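Local structure of orotidine-5-phosphate decarboxylase/orotate phosphoribosyltransferase, putative (Ompdcase-oprtase, putative) (3QW3) at residues H106-P112 with D127-L133; R152-E156 with R186-R190; V172-A178 with L194-G200; L208-D213 with E247-I251. The protein probably catalyses, through this decarboxylase domain of a bifunctional UMP synthase, the conversion of orotidine 5'-phosphate to UMP and CO2 that completes de novo UMP synthesis. One frame throughout, in Å; residues are numbered along the deposited sequence.

Overall arrangement
The chain illustrates how a TIM barrel is assembled from repeated beta-alpha-beta units. Following it from the N terminus, interaction 1 comes first, closing the excursion through helix 116-123 by pairing strands 107-110 and 129-135. Interactions 2 and 3 then cross: the segments run 152-156, 172-178, 186-190, 194-200, so that helices 154-163 and 181-190 meet outside the barrel wall while strands 172-176 and 196-198 pair within it. Interactions 1 and 3 share one sheet, joined by probable hydrogen bonds from Gly173 N to Val130 O and from Val175 N to Val132 O. Interaction 4 comes last, bringing helix 208-215 against the C-terminal helix 237-253 over strand 223-227.

Interaction 1: residues H106-P112 with D127-L133; sequences HAITASP and DKAVFVL
Two extended strands, 107-110 and 129-133, run parallel at 4.6 Å with their directions 20° apart. The register pairs Ala107 with Ala129 and Thr109 with Phe131 on one face, Ile108 with Val130 and Ala110 with Val132 on the other. At the entrance, Asp127 O accepts a bond (2.9 Å) from a water that bonds weakly to Lys128 NZ (3.3 Å) and His106 ND1 (3.4 Å); the lysine's stronger partner is Ala105 O. Ala129 N then donates to His106 O (3.1 Å), and Ala129 O accepts from Ile108 N (3.1 Å). Val130 (t) brings CG1 to 3.9 Å from Ala110 CB, on the face covered by helix 116-123, the connection that makes this a beta-alpha-beta unit of the TIM barrel. Phe131 bonds through both backbone groups, N to Ile108 O and O to Ala110 N, each 2.9 Å; its side chain (chi1 m) leaves on the face of Ala107 and Thr109, and the ring edge meets Ala107, Phe131 CE2 to Ala107 CB 4.2 Å. Val132 CG1 lies 3.6 Å from Pro112 CB. Leu133 N closes the series on Ala110 O (2.8 Å), and its CB lies 3.8 Å from Pro112 CD, where Tyr113 of the second subunit packs against Ser111, Pro112 and Leu133.

Interaction 2: residues R152-E156 with R186-R190; sequences RYLYE and RVRAR. With SO4 (sulfate ion), chain F.
Three charged residues, Arg186, Arg190 and Glu156, carry most of this contact between strand 152-153 with the start of helix 154-163 and the last turn of helix 181-190. The backbones come nearest at Glu156 and Val187, whose CA atoms are 5.9 Å apart. Glu156 (m, t) divides its carboxylate. OE2 accepts from Tyr153 N (3.0 Å), so the Glu156 side chain satisfies the amide of the N-cap residue Tyr153. OE1 faces the other helix, forming a long salt bridge to Arg190 NE (3.4 Å) and taking a bond from a water (2.6 Å) that also donates to Arg186 O (2.9 Å) and accepts from Arg190 NE (3.1 Å). The two helices flank strand 172-176 on the outside of the TIM barrel; beneath the charged groups Tyr155 CD2 lies 3.7 Å from Val187 CG2, and Val187 continues onto Leu174 and Val176 of that strand. Arg186 extends (m, t, t) to lay one face of its guanidinium on the edge of the Tyr153 ring, Arg186 CZ to Tyr153 CE2 3.8 Å, while its NH1 makes a weak bond to Tyr155 OH (3.3 Å). Arg190 lies close to Arg152, with NH1 4.5 Å from Arg152 NE; this like-charged pair is balanced by Glu160, which bridges to both. Arg152 NH2 donates to O4 of a sulfate (2.7 Å), probably from the crystallisation liquor, which Arg161 also binds.

Interaction 3: residues V172-A178 with L194-G200; sequences VGLVVGA and LWFLVPG
Val176 (t) sets CG2 over the face of the Phe196 ring, 4.1 Å from its centroid and 19° off the normal, a CH-pi contact at the apolar centre. Leu174 (m, t) adds CD1 at 4.0 Å from Phe196 CE1 and CG at 4.0 Å from Leu194 CD1, and helix 181-190 covers this side through Leu184 and Val187. On the opposite face, Val175 CG2 and Leu197 CD2 stand 4.3 Å apart, next to Phe131. The strands 172-176 and 196-198 run parallel, 4.5 Å and 26° apart, pairing Leu174 with Phe196 and Val175 with Leu197. Their backbone bonds alternate: Leu174 N to Trp195 O (3.0 Å), Leu197 N to Leu174 O (2.8 Å), Val176 N to Leu197 O (3.0 Å), then Ala178 N to Pro199 O (3.3 Å). Gly173 CA lies 3.2 Å from Trp195 O, where a beta-carbon would clash. A water bridges Val172 O (2.7 Å) and Trp195 N (2.8 Å) at the start. At the far end a sulfate, probably from the crystallisation liquor, lies about 3 Å (nearest atoms) from the Pro199 side chain. The chemistry implies a part of the TIM-barrel wall held by backbone bonds and packed with hydrocarbon on both faces.

Interaction 4: residues L208-D213 with E247-I251; sequences LKASLD and EINAI
This is a helix-to-helix contact on the outside of the barrel, apolar and modest in size, between the start of helix 208-215 and the later part of the C-terminal helix 237-253. The short axes lie 10.4 Å apart at closest approach and cross at -48°, and the nearest CA pairs are Lys209 with Ile251 (7.0 Å) and Leu208 with Ile248 (7.7 Å). Ile251 (m, t) is the knob, its side chain entering the hole formed by Leu208, Lys209, Leu212 and Asp213: its CD1 reaches Lys209 CG at 3.8 Å, Leu212 CD1 at 3.9 Å and Leu208 CG at 4.4 Å. Both helices belong to the outer layer of the TIM barrel and cover strand 223-227, where Leu212 touches Met223 and Ile248 touches Ile225. Leu208 (t, p) points toward the partner helix, placing CD1 4.0 Å from Ile248 CG1 and CD2 3.8 Å from the aliphatic Glu247 CG. Leu212 (m, t), one turn on, brings CD1 to 4.2 Å from Ile248 CG2. Polar groups gather at the solvent side, where Lys209 NZ forms an i to i+4 salt bridge with Asp213 OD2 (2.7 Å) along one helix and Asp213 OD1 lies 4.2 Å from Ile251 CG2.

Interaction 1: residues H106-P112 with D127-L133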
loop_
_atom_site.group_PDB
_atom_site.type_symbol
_atom_site.label_atom_id
_atom_site.label_comp_id
_atom_site.label_asym_id
_atom_site.label_seq_id
_atom_site.Cartn_x
_atom_site.Cartn_y
_atom_site.Cartn_z
ATOM N N HIS A 106 -9.531 -3.796 -14.001
ATOM C CA HIS A 106 -8.656 -4.448 -14.976
ATOM C C HIS A 106 -7.178 -4.331 -14.614
ATOM O O HIS A 106 -6.330 -5.020 -15.190
ATOM C CB HIS A 106 -8.909 -3.869 -16.377
ATOM C CG HIS A 106 -10.357 -3.802 -16.744
ATOM N ND1 HIS A 106 -10.974 -4.754 -17.527
ATOM C CD2 HIS A 106 -11.315 -2.899 -16.426
ATOM C CE1 HIS A 106 -12.247 -4.439 -17.679
ATOM N NE2 HIS A 106 -12.479 -3.314 -17.026
ATOM N N ALA A 107 -6.879 -3.455 -13.654
ATOM C CA ALA A 107 -5.512 -3.179 -13.258
ATOM C C ALA A 107 -5.475 -2.598 -11.850
ATOM O O ALA A 107 -6.491 -2.099 -11.342
ATOM C CB ALA A 107 -4.853 -2.209 -14.245
ATOM N N ILE A 108 -4.296 -2.647 -11.240
ATOM C CA ILE A 108 -4.087 -2.087 -9.901
ATOM C C ILE A 108 -2.717 -1.410 -9.838
ATOM O O ILE A 108 -1.816 -1.750 -10.600
ATOM C CB ILE A 108 -4.198 -3.201 -8.813
ATOM C CG1 ILE A 108 -4.458 -2.613 -7.415
ATOM C CG2 ILE A 108 -2.981 -4.132 -8.842
ATOM C CD1 ILE A 108 -4.728 -3.688 -6.340
ATOM N N THR A 109 -2.563 -0.452 -8.931
ATOM C CA THR A 109 -1.240 0.097 -8.641
ATOM C C THR A 109 -0.660 -0.595 -7.409
ATOM O O THR A 109 -1.403 -1.039 -6.539
ATOM C CB THR A 109 -1.279 1.617 -8.413
ATOM O OG1 THR A 109 -2.283 1.928 -7.439
ATOM C CG2 THR A 109 -1.598 2.342 -9.723
ATOM N N ALA A 110 0.662 -0.690 -7.350
ATOM C CA ALA A 110 1.325 -1.452 -6.286
ATOM C C ALA A 110 2.684 -0.874 -5.931
ATOM O O ALA A 110 3.370 -0.322 -6.794
ATOM C CB ALA A 110 1.472 -2.914 -6.697
ATOM N N SER A 111 3.059 -1.010 -4.659
ATOM C CA SER A 111 4.376 -0.597 -4.172
ATOM C C SER A 111 5.402 -1.700 -4.449
ATOM O O SER A 111 5.087 -2.881 -4.305
ATOM C CB SER A 111 4.312 -0.307 -2.662
ATOM O OG SER A 111 5.618 -0.248 -2.099
ATOM N N PRO A 112 6.637 -1.321 -4.826
ATOM C CA PRO A 112 7.695 -2.294 -5.072
ATOM C C PRO A 112 8.485 -2.691 -3.830
ATOM O O PRO A 112 9.333 -3.580 -3.922
ATOM C CB PRO A 112 8.631 -1.539 -6.017
ATOM C CG PRO A 112 8.511 -0.124 -5.566
ATOM C CD PRO A 112 7.056 0.042 -5.200
ATOM N N ASP A 127 -4.470 -11.488 -17.467
ATOM C CA ASP A 127 -5.451 -10.561 -18.043
ATOM C C ASP A 127 -5.534 -9.219 -17.303
ATOM O O ASP A 127 -6.234 -8.301 -17.747
ATOM C CB ASP A 127 -6.837 -11.219 -18.109
ATOM C CG ASP A 127 -7.323 -11.735 -16.751
ATOM O OD1 ASP A 127 -6.523 -12.339 -16.000
ATOM O OD2 ASP A 127 -8.521 -11.547 -16.441
ATOM N N LYS A 128 -4.819 -9.119 -16.182
ATOM C CA LYS A 128 -4.806 -7.910 -15.355
ATOM C C LYS A 128 -3.421 -7.279 -15.346
ATOM O O LYS A 128 -2.412 -7.974 -15.444
ATOM C CB LYS A 128 -5.239 -8.236 -13.917
ATOM C CG LYS A 128 -6.564 -8.993 -13.797
ATOM C CD LYS A 128 -7.770 -8.142 -14.186
ATOM C CE LYS A 128 -9.053 -8.957 -14.155
ATOM N NZ LYS A 128 -10.247 -8.095 -14.390
ATOM N N ALA A 129 -3.368 -5.959 -15.225
ATOM C CA ALA A 129 -2.089 -5.269 -15.217
ATOM C C ALA A 129 -1.744 -4.795 -13.815
ATOM O O ALA A 129 -2.627 -4.537 -13.003
ATOM C CB ALA A 129 -2.106 -4.101 -16.167
ATOM N N VAL A 130 -0.449 -4.682 -13.557
ATOM C CA VAL A 130 0.049 -4.166 -12.291
ATOM C C VAL A 130 0.998 -3.019 -12.595
ATOM O O VAL A 130 2.074 -3.222 -13.167
ATOM C CB VAL A 130 0.783 -5.258 -11.490
ATOM C CG1 VAL A 130 1.179 -4.733 -10.104
ATOM C CG2 VAL A 130 -0.089 -6.491 -11.379
ATOM N N PHE A 131 0.579 -1.810 -12.221
ATOM C CA PHE A 131 1.419 -0.630 -12.355
ATOM C C PHE A 131 2.195 -0.423 -11.060
ATOM O O PHE A 131 1.612 -0.098 -10.026
ATOM C CB PHE A 131 0.568 0.594 -12.691
ATOM C CG PHE A 131 0.059 0.601 -14.110
ATOM C CD1 PHE A 131 0.863 1.088 -15.134
ATOM C CD2 PHE A 131 -1.217 0.133 -14.411
ATOM C CE1 PHE A 131 0.407 1.103 -16.460
ATOM C CE2 PHE A 131 -1.686 0.138 -15.741
ATOM C CZ PHE A 131 -0.865 0.625 -16.759
ATOM N N VAL A 132 3.508 -0.622 -11.129
ATOM C CA VAL A 132 4.369 -0.580 -9.944
ATOM C C VAL A 132 4.956 0.808 -9.766
ATOM O O VAL A 132 5.480 1.393 -10.716
ATOM C CB VAL A 132 5.512 -1.617 -10.046
ATOM C CG1 VAL A 132 6.352 -1.605 -8.768
ATOM C CG2 VAL A 132 4.937 -3.006 -10.281
ATOM N N LEU A 133 4.877 1.337 -8.547
ATOM C CA LEU A 133 5.450 2.654 -8.266
ATOM C C LEU A 133 6.919 2.680 -8.636
ATOM O O LEU A 133 7.672 1.771 -8.280
ATOM C CB LEU A 133 5.282 3.017 -6.789
ATOM C CG LEU A 133 3.880 2.956 -6.190
ATOM C CD1 LEU A 133 3.967 3.356 -4.705
ATOM C CD2 LEU A 133 2.915 3.864 -6.931
HETATM O O HOH W 1 -9.011 -7.512 -17.360
#

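Interaction 2: residues R152-E156 with R186-R190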
loop_
_atom_site.group_PDB
_atom_site.type_symbol
_atom_site.label_atom_id
_atom_site.label_comp_id
_atom_site.label_asym_id
_atom_site.label_seq_id
_atom_site.Cartn_x
_atom_site.Cartn_y
_atom_site.Cartn_z
ATOM N N ARG A 152 23.417 4.237 -10.620
ATOM C CA ARG A 152 22.045 4.632 -10.959
ATOM C C ARG A 152 21.181 4.900 -9.729
ATOM O O ARG A 152 21.556 4.557 -8.612
ATOM C CB ARG A 152 21.391 3.589 -11.877
ATOM C CG ARG A 152 21.116 2.247 -11.234
ATOM C CD ARG A 152 21.324 1.125 -12.236
ATOM N NE ARG A 152 20.607 -0.090 -11.854
ATOM C CZ ARG A 152 21.047 -0.997 -10.984
ATOM N NH1 ARG A 152 22.217 -0.846 -10.380
ATOM N NH2 ARG A 152 20.305 -2.061 -10.717
ATOM N N TYR A 153 20.030 5.526 -9.949
ATOM C CA TYR A 153 19.085 5.812 -8.877
ATOM C C TYR A 153 18.263 4.572 -8.545
ATOM O O TYR A 153 18.100 3.685 -9.389
ATOM C CB TYR A 153 18.154 6.952 -9.287
ATOM C CG TYR A 153 18.857 8.266 -9.532
ATOM C CD1 TYR A 153 19.350 9.019 -8.468
ATOM C CD2 TYR A 153 19.027 8.758 -10.826
ATOM C CE1 TYR A 153 19.997 10.230 -8.684
ATOM C CE2 TYR A 153 19.676 9.971 -11.055
ATOM C CZ TYR A 153 20.155 10.699 -9.979
ATOM O OH TYR A 153 20.797 11.900 -10.186
ATOM N N LEU A 154 17.744 4.510 -7.319
ATOM C CA LEU A 154 16.872 3.399 -6.923
ATOM C C LEU A 154 15.716 3.215 -7.908
ATOM O O LEU A 154 15.347 2.085 -8.235
ATOM C CB LEU A 154 16.331 3.573 -5.493
ATOM C CG LEU A 154 15.336 2.497 -5.014
ATOM C CD1 LEU A 154 16.014 1.135 -4.866
ATOM C CD2 LEU A 154 14.627 2.879 -3.716
ATOM N N TYR A 155 15.151 4.320 -8.393
ATOM C CA TYR A 155 14.020 4.210 -9.318
ATOM C C TYR A 155 14.397 3.553 -10.645
ATOM O O TYR A 155 13.585 2.852 -11.247
ATOM C CB TYR A 155 13.288 5.548 -9.513
ATOM C CG TYR A 155 14.030 6.633 -10.270
ATOM C CD1 TYR A 155 14.643 7.679 -9.592
ATOM C CD2 TYR A 155 14.069 6.639 -11.667
ATOM C CE1 TYR A 155 15.299 8.694 -10.276
ATOM C CE2 TYR A 155 14.726 7.646 -12.364
ATOM C CZ TYR A 155 15.340 8.671 -11.658
ATOM O OH TYR A 155 15.992 9.680 -12.326
ATOM N N GLU A 156 15.640 3.751 -11.078
ATOM C CA GLU A 156 16.152 3.064 -12.262
ATOM C C GLU A 156 16.305 1.565 -12.010
ATOM O O GLU A 156 16.036 0.752 -12.899
ATOM C CB GLU A 156 17.482 3.672 -12.712
ATOM C CG GLU A 156 17.359 5.077 -13.282
ATOM C CD GLU A 156 18.704 5.647 -13.707
ATOM O OE1 GLU A 156 18.982 5.665 -14.925
ATOM O OE2 GLU A 156 19.484 6.061 -12.822
ATOM N N ARG A 186 15.033 8.591 -18.180
ATOM C CA ARG A 186 15.878 7.556 -17.576
ATOM C C ARG A 186 15.100 6.252 -17.436
ATOM O O ARG A 186 15.615 5.175 -17.738
ATOM C CB ARG A 186 16.422 7.996 -16.213
ATOM C CG ARG A 186 17.515 9.048 -16.286
ATOM C CD ARG A 186 18.321 9.083 -15.000
ATOM N NE ARG A 186 19.318 10.150 -15.027
ATOM C CZ ARG A 186 19.125 11.382 -14.566
ATOM N NH1 ARG A 186 17.966 11.730 -14.016
ATOM N NH2 ARG A 186 20.103 12.274 -14.648
ATOM N N VAL A 187 13.849 6.356 -16.995
ATOM C CA VAL A 187 13.007 5.176 -16.826
ATOM C C VAL A 187 12.727 4.504 -18.177
ATOM O O VAL A 187 12.824 3.280 -18.302
ATOM C CB VAL A 187 11.708 5.514 -16.056
ATOM C CG1 VAL A 187 10.823 4.291 -15.930
ATOM C CG2 VAL A 187 12.054 6.064 -14.680
ATOM N N ARG A 188 12.408 5.306 -19.191
ATOM C CA ARG A 188 12.187 4.765 -20.532
ATOM C C ARG A 188 13.435 4.063 -21.103
ATOM O O ARG A 188 13.318 3.087 -21.845
ATOM C CB ARG A 188 11.673 5.858 -21.479
ATOM C CG ARG A 188 11.301 5.374 -22.888
ATOM C CD ARG A 188 10.382 4.156 -22.865
ATOM N NE ARG A 188 8.991 4.503 -22.593
ATOM C CZ ARG A 188 8.075 3.648 -22.147
ATOM N NH1 ARG A 188 8.394 2.385 -21.892
ATOM N NH2 ARG A 188 6.833 4.065 -21.950
ATOM N N ALA A 189 14.616 4.550 -20.737
ATOM C CA ALA A 189 15.872 3.922 -21.148
ATOM C C ALA A 189 16.070 2.554 -20.489
ATOM O O ALA A 189 16.586 1.629 -21.121
ATOM C CB ALA A 189 17.049 4.829 -20.851
ATOM N N ARG A 190 15.655 2.434 -19.226
ATOM C CA ARG A 190 15.760 1.170 -18.479
ATOM C C ARG A 190 14.631 0.206 -18.819
ATOM O O ARG A 190 14.798 -1.014 -18.732
ATOM C CB ARG A 190 15.766 1.424 -16.965
ATOM C CG ARG A 190 16.906 2.298 -16.468
ATOM C CD ARG A 190 18.267 1.642 -16.687
ATOM N NE ARG A 190 19.359 2.524 -16.277
ATOM C CZ ARG A 190 20.618 2.134 -16.077
ATOM N NH1 ARG A 190 20.964 0.863 -16.236
ATOM N NH2 ARG A 190 21.535 3.021 -15.707
HETATM S S SO4 F . 20.976 -5.194 -8.961
HETATM O O1 SO4 F . 21.874 -6.003 -8.141
HETATM O O2 SO4 F . 20.719 -5.876 -10.228
HETATM O O3 SO4 F . 19.719 -5.013 -8.254
HETATM O O4 SO4 F . 21.579 -3.885 -9.204
HETATM O O HOH W 2 18.510 5.240 -17.459
#

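Interaction 3: residues V172-A178 with L194-G200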
loop_
_atom_site.group_PDB
_atom_site.type_symbol
_atom_site.label_atom_id
_atom_site.label_comp_id
_atom_site.label_asym_id
_atom_site.label_seq_id
_atom_site.Cartn_x
_atom_site.Cartn_y
_atom_site.Cartn_z
ATOM N N VAL A 172 3.164 -6.032 -16.548
ATOM C CA VAL A 172 3.744 -5.056 -15.628
ATOM C C VAL A 172 3.874 -3.691 -16.297
ATOM O O VAL A 172 4.312 -3.583 -17.450
ATOM C CB VAL A 172 5.122 -5.527 -15.097
ATOM C CG1 VAL A 172 5.694 -4.539 -14.070
ATOM C CG2 VAL A 172 4.984 -6.908 -14.485
ATOM N N GLY A 173 3.477 -2.660 -15.558
ATOM C CA GLY A 173 3.666 -1.273 -15.955
ATOM C C GLY A 173 4.334 -0.535 -14.810
ATOM O O GLY A 173 4.574 -1.113 -13.747
ATOM N N LEU A 174 4.639 0.737 -15.025
ATOM C CA LEU A 174 5.288 1.558 -14.012
ATOM C C LEU A 174 4.539 2.857 -13.793
ATOM O O LEU A 174 3.997 3.423 -14.740
ATOM C CB LEU A 174 6.720 1.886 -14.433
ATOM C CG LEU A 174 7.702 0.717 -14.499
ATOM C CD1 LEU A 174 8.984 1.166 -15.171
ATOM C CD2 LEU A 174 7.992 0.200 -13.107
ATOM N N VAL A 175 4.520 3.333 -12.547
ATOM C CA VAL A 175 4.002 4.671 -12.245
ATOM C C VAL A 175 5.180 5.641 -12.259
ATOM O O VAL A 175 6.124 5.485 -11.481
ATOM C CB VAL A 175 3.262 4.735 -10.877
ATOM C CG1 VAL A 175 2.701 6.153 -10.640
ATOM C CG2 VAL A 175 2.140 3.702 -10.836
ATOM N N VAL A 176 5.126 6.626 -13.155
ATOM C CA VAL A 176 6.227 7.569 -13.363
ATOM C C VAL A 176 5.638 8.967 -13.538
ATOM O O VAL A 176 4.882 9.208 -14.486
ATOM C CB VAL A 176 7.090 7.214 -14.618
ATOM C CG1 VAL A 176 8.390 8.024 -14.629
ATOM C CG2 VAL A 176 7.410 5.721 -14.677
ATOM N N GLY A 177 6.001 9.875 -12.637
ATOM C CA GLY A 177 5.477 11.244 -12.634
ATOM C C GLY A 177 5.871 12.065 -13.852
ATOM O O GLY A 177 6.883 11.790 -14.492
ATOM N N ALA A 178 5.060 13.073 -14.166
ATOM C CA ALA A 178 5.303 13.948 -15.320
ATOM C C ALA A 178 6.204 15.150 -15.002
ATOM O O ALA A 178 6.755 15.769 -15.916
ATOM C CB ALA A 178 3.974 14.423 -15.909
ATOM N N LEU A 194 7.576 -1.071 -21.374
ATOM C CA LEU A 194 6.485 -1.030 -20.402
ATOM C C LEU A 194 5.595 0.194 -20.559
ATOM O O LEU A 194 6.068 1.261 -20.912
ATOM C CB LEU A 194 7.021 -1.082 -18.970
ATOM C CG LEU A 194 7.917 -2.267 -18.609
ATOM C CD1 LEU A 194 8.156 -2.261 -17.114
ATOM C CD2 LEU A 194 7.318 -3.599 -19.054
ATOM N N TRP A 195 4.307 0.023 -20.279
ATOM C CA TRP A 195 3.402 1.163 -20.172
ATOM C C TRP A 195 3.713 1.928 -18.900
ATOM O O TRP A 195 3.982 1.319 -17.854
ATOM C CB TRP A 195 1.951 0.699 -20.137
ATOM C CG TRP A 195 1.373 0.495 -21.492
ATOM C CD1 TRP A 195 1.477 -0.619 -22.277
ATOM C CD2 TRP A 195 0.601 1.443 -22.232
ATOM N NE1 TRP A 195 0.801 -0.425 -23.464
ATOM C CE2 TRP A 195 0.258 0.835 -23.461
ATOM C CE3 TRP A 195 0.160 2.750 -21.975
ATOM C CZ2 TRP A 195 -0.502 1.492 -24.434
ATOM C CZ3 TRP A 195 -0.597 3.406 -22.949
ATOM C CH2 TRP A 195 -0.917 2.770 -24.162
ATOM N N PHE A 196 3.692 3.254 -18.995
ATOM C CA PHE A 196 3.819 4.106 -17.813
ATOM C C PHE A 196 2.461 4.722 -17.510
ATOM O O PHE A 196 1.768 5.203 -18.420
ATOM C CB PHE A 196 4.819 5.257 -18.016
ATOM C CG PHE A 196 6.241 4.843 -18.317
ATOM C CD1 PHE A 196 6.673 3.518 -18.229
ATOM C CD2 PHE A 196 7.173 5.825 -18.650
ATOM C CE1 PHE A 196 8.006 3.187 -18.519
ATOM C CE2 PHE A 196 8.503 5.500 -18.929
ATOM C CZ PHE A 196 8.912 4.179 -18.863
ATOM N N LEU A 197 2.078 4.707 -16.239
ATOM C CA LEU A 197 0.945 5.496 -15.775
ATOM C C LEU A 197 1.558 6.784 -15.261
ATOM O O LEU A 197 2.399 6.758 -14.362
ATOM C CB LEU A 197 0.178 4.760 -14.673
ATOM C CG LEU A 197 -0.968 5.503 -13.977
ATOM C CD1 LEU A 197 -2.094 5.893 -14.934
ATOM C CD2 LEU A 197 -1.519 4.649 -12.829
ATOM N N VAL A 198 1.134 7.905 -15.844
ATOM C CA VAL A 198 1.823 9.181 -15.678
ATOM C C VAL A 198 0.890 10.214 -15.047
ATOM O O VAL A 198 0.097 10.849 -15.751
ATOM C CB VAL A 198 2.391 9.681 -17.040
ATOM C CG1 VAL A 198 3.168 10.979 -16.877
ATOM C CG2 VAL A 198 3.288 8.621 -17.644
ATOM N N PRO A 199 0.960 10.365 -13.712
ATOM C CA PRO A 199 0.125 11.367 -13.050
ATOM C C PRO A 199 0.788 12.744 -12.933
ATOM O O PRO A 199 2.021 12.852 -13.013
ATOM C CB PRO A 199 -0.115 10.761 -11.664
ATOM C CG PRO A 199 1.050 9.831 -11.425
ATOM C CD PRO A 199 1.722 9.548 -12.746
ATOM N N GLY A 200 -0.043 13.776 -12.788
ATOM C CA GLY A 200 0.405 15.132 -12.443
ATOM C C GLY A 200 1.049 16.008 -13.507
ATOM O O GLY A 200 2.109 16.591 -13.256
HETATM O O HOH W 3 3.273 -2.553 -19.688
#

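Interaction 4: residues L208-D213 with E247-I251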
loop_
_atom_site.group_PDB
_atom_site.type_symbol
_atom_site.label_atom_id
_atom_site.label_comp_id
_atom_site.label_asym_id
_atom_site.label_seq_id
_atom_site.Cartn_x
_atom_site.Cartn_y
_atom_site.Cartn_z
ATOM N N LEU A 208 3.327 18.704 -20.535
ATOM C CA LEU A 208 2.803 17.632 -21.384
ATOM C C LEU A 208 3.756 17.194 -22.498
ATOM O O LEU A 208 4.012 15.995 -22.665
ATOM C CB LEU A 208 1.430 18.020 -21.958
ATOM C CG LEU A 208 0.654 16.964 -22.751
ATOM C CD1 LEU A 208 0.356 15.726 -21.904
ATOM C CD2 LEU A 208 -0.634 17.562 -23.306
ATOM N N LYS A 209 4.277 18.161 -23.249
ATOM C CA LYS A 209 5.127 17.885 -24.405
ATOM C C LYS A 209 6.437 17.211 -23.997
ATOM O O LYS A 209 6.829 16.194 -24.576
ATOM C CB LYS A 209 5.415 19.180 -25.168
ATOM C CG LYS A 209 5.436 19.048 -26.685
ATOM C CD LYS A 209 6.701 18.388 -27.189
ATOM C CE LYS A 209 7.057 18.861 -28.585
ATOM N NZ LYS A 209 8.419 18.393 -28.968
ATOM N N ALA A 210 7.108 17.779 -22.998
ATOM C CA ALA A 210 8.372 17.226 -22.507
ATOM C C ALA A 210 8.206 15.799 -21.984
ATOM O O ALA A 210 9.067 14.947 -22.222
ATOM C CB ALA A 210 8.980 18.131 -21.443
ATOM N N SER A 211 7.092 15.547 -21.297
ATOM C CA SER A 211 6.778 14.224 -20.750
ATOM C C SER A 211 6.611 13.186 -21.855
ATOM O O SER A 211 7.183 12.097 -21.783
ATOM C CB SER A 211 5.513 14.277 -19.889
ATOM O OG SER A 211 5.655 15.227 -18.847
ATOM N N LEU A 212 5.834 13.537 -22.879
ATOM C CA LEU A 212 5.594 12.638 -24.005
ATOM C C LEU A 212 6.862 12.371 -24.806
ATOM O O LEU A 212 7.132 11.234 -25.182
ATOM C CB LEU A 212 4.469 13.174 -24.903
ATOM C CG LEU A 212 3.065 13.097 -24.288
ATOM C CD1 LEU A 212 2.072 14.000 -25.019
ATOM C CD2 LEU A 212 2.560 11.654 -24.244
ATOM N N ASP A 213 7.646 13.417 -25.054
ATOM C CA ASP A 213 8.925 13.263 -25.744
ATOM C C ASP A 213 9.865 12.306 -25.011
ATOM O O ASP A 213 10.562 11.509 -25.636
ATOM C CB ASP A 213 9.600 14.623 -25.932
ATOM C CG ASP A 213 8.958 15.445 -27.035
ATOM O OD1 ASP A 213 8.031 14.950 -27.713
ATOM O OD2 ASP A 213 9.392 16.599 -27.222
ATOM N N GLU A 247 -4.624 17.212 -27.944
ATOM C CA GLU A 247 -3.289 17.762 -27.753
ATOM C C GLU A 247 -2.256 16.645 -27.633
ATOM O O GLU A 247 -1.179 16.736 -28.214
ATOM C CB GLU A 247 -3.238 18.664 -26.512
ATOM C CG GLU A 247 -1.949 19.472 -26.379
ATOM C CD GLU A 247 -1.646 20.328 -27.610
ATOM O OE1 GLU A 247 -2.576 20.971 -28.158
ATOM O OE2 GLU A 247 -0.470 20.350 -28.036
ATOM N N ILE A 248 -2.590 15.600 -26.876
ATOM C CA ILE A 248 -1.711 14.436 -26.756
ATOM C C ILE A 248 -1.472 13.815 -28.128
ATOM O O ILE A 248 -0.322 13.597 -28.512
ATOM C CB ILE A 248 -2.278 13.375 -25.782
ATOM C CG1 ILE A 248 -2.214 13.893 -24.343
ATOM C CG2 ILE A 248 -1.500 12.046 -25.891
ATOM C CD1 ILE A 248 -3.091 13.128 -23.377
ATOM N N ASN A 249 -2.556 13.557 -28.863
ATOM C CA ASN A 249 -2.457 12.942 -30.186
ATOM C C ASN A 249 -1.673 13.779 -31.192
ATOM O O ASN A 249 -0.930 13.235 -31.995
ATOM C CB ASN A 249 -3.841 12.608 -30.748
ATOM C CG ASN A 249 -4.490 11.412 -30.053
ATOM O OD1 ASN A 249 -3.826 10.639 -29.341
ATOM N ND2 ASN A 249 -5.786 11.247 -30.273
ATOM N N ALA A 250 -1.850 15.098 -31.155
ATOM C CA ALA A 250 -1.101 15.987 -32.048
ATOM C C ALA A 250 0.409 15.840 -31.840
ATOM O O ALA A 250 1.180 15.837 -32.804
ATOM C CB ALA A 250 -1.548 17.445 -31.859
ATOM N N ILE A 251 0.825 15.688 -30.582
ATOM C CA ILE A 251 2.228 15.445 -30.249
ATOM C C ILE A 251 2.680 14.060 -30.749
ATOM O O ILE A 251 3.750 13.933 -31.346
ATOM C CB ILE A 251 2.500 15.651 -28.731
ATOM C CG1 ILE A 251 2.292 17.129 -28.354
ATOM C CG2 ILE A 251 3.919 15.209 -28.344
ATOM C CD1 ILE A 251 2.057 17.387 -26.861
#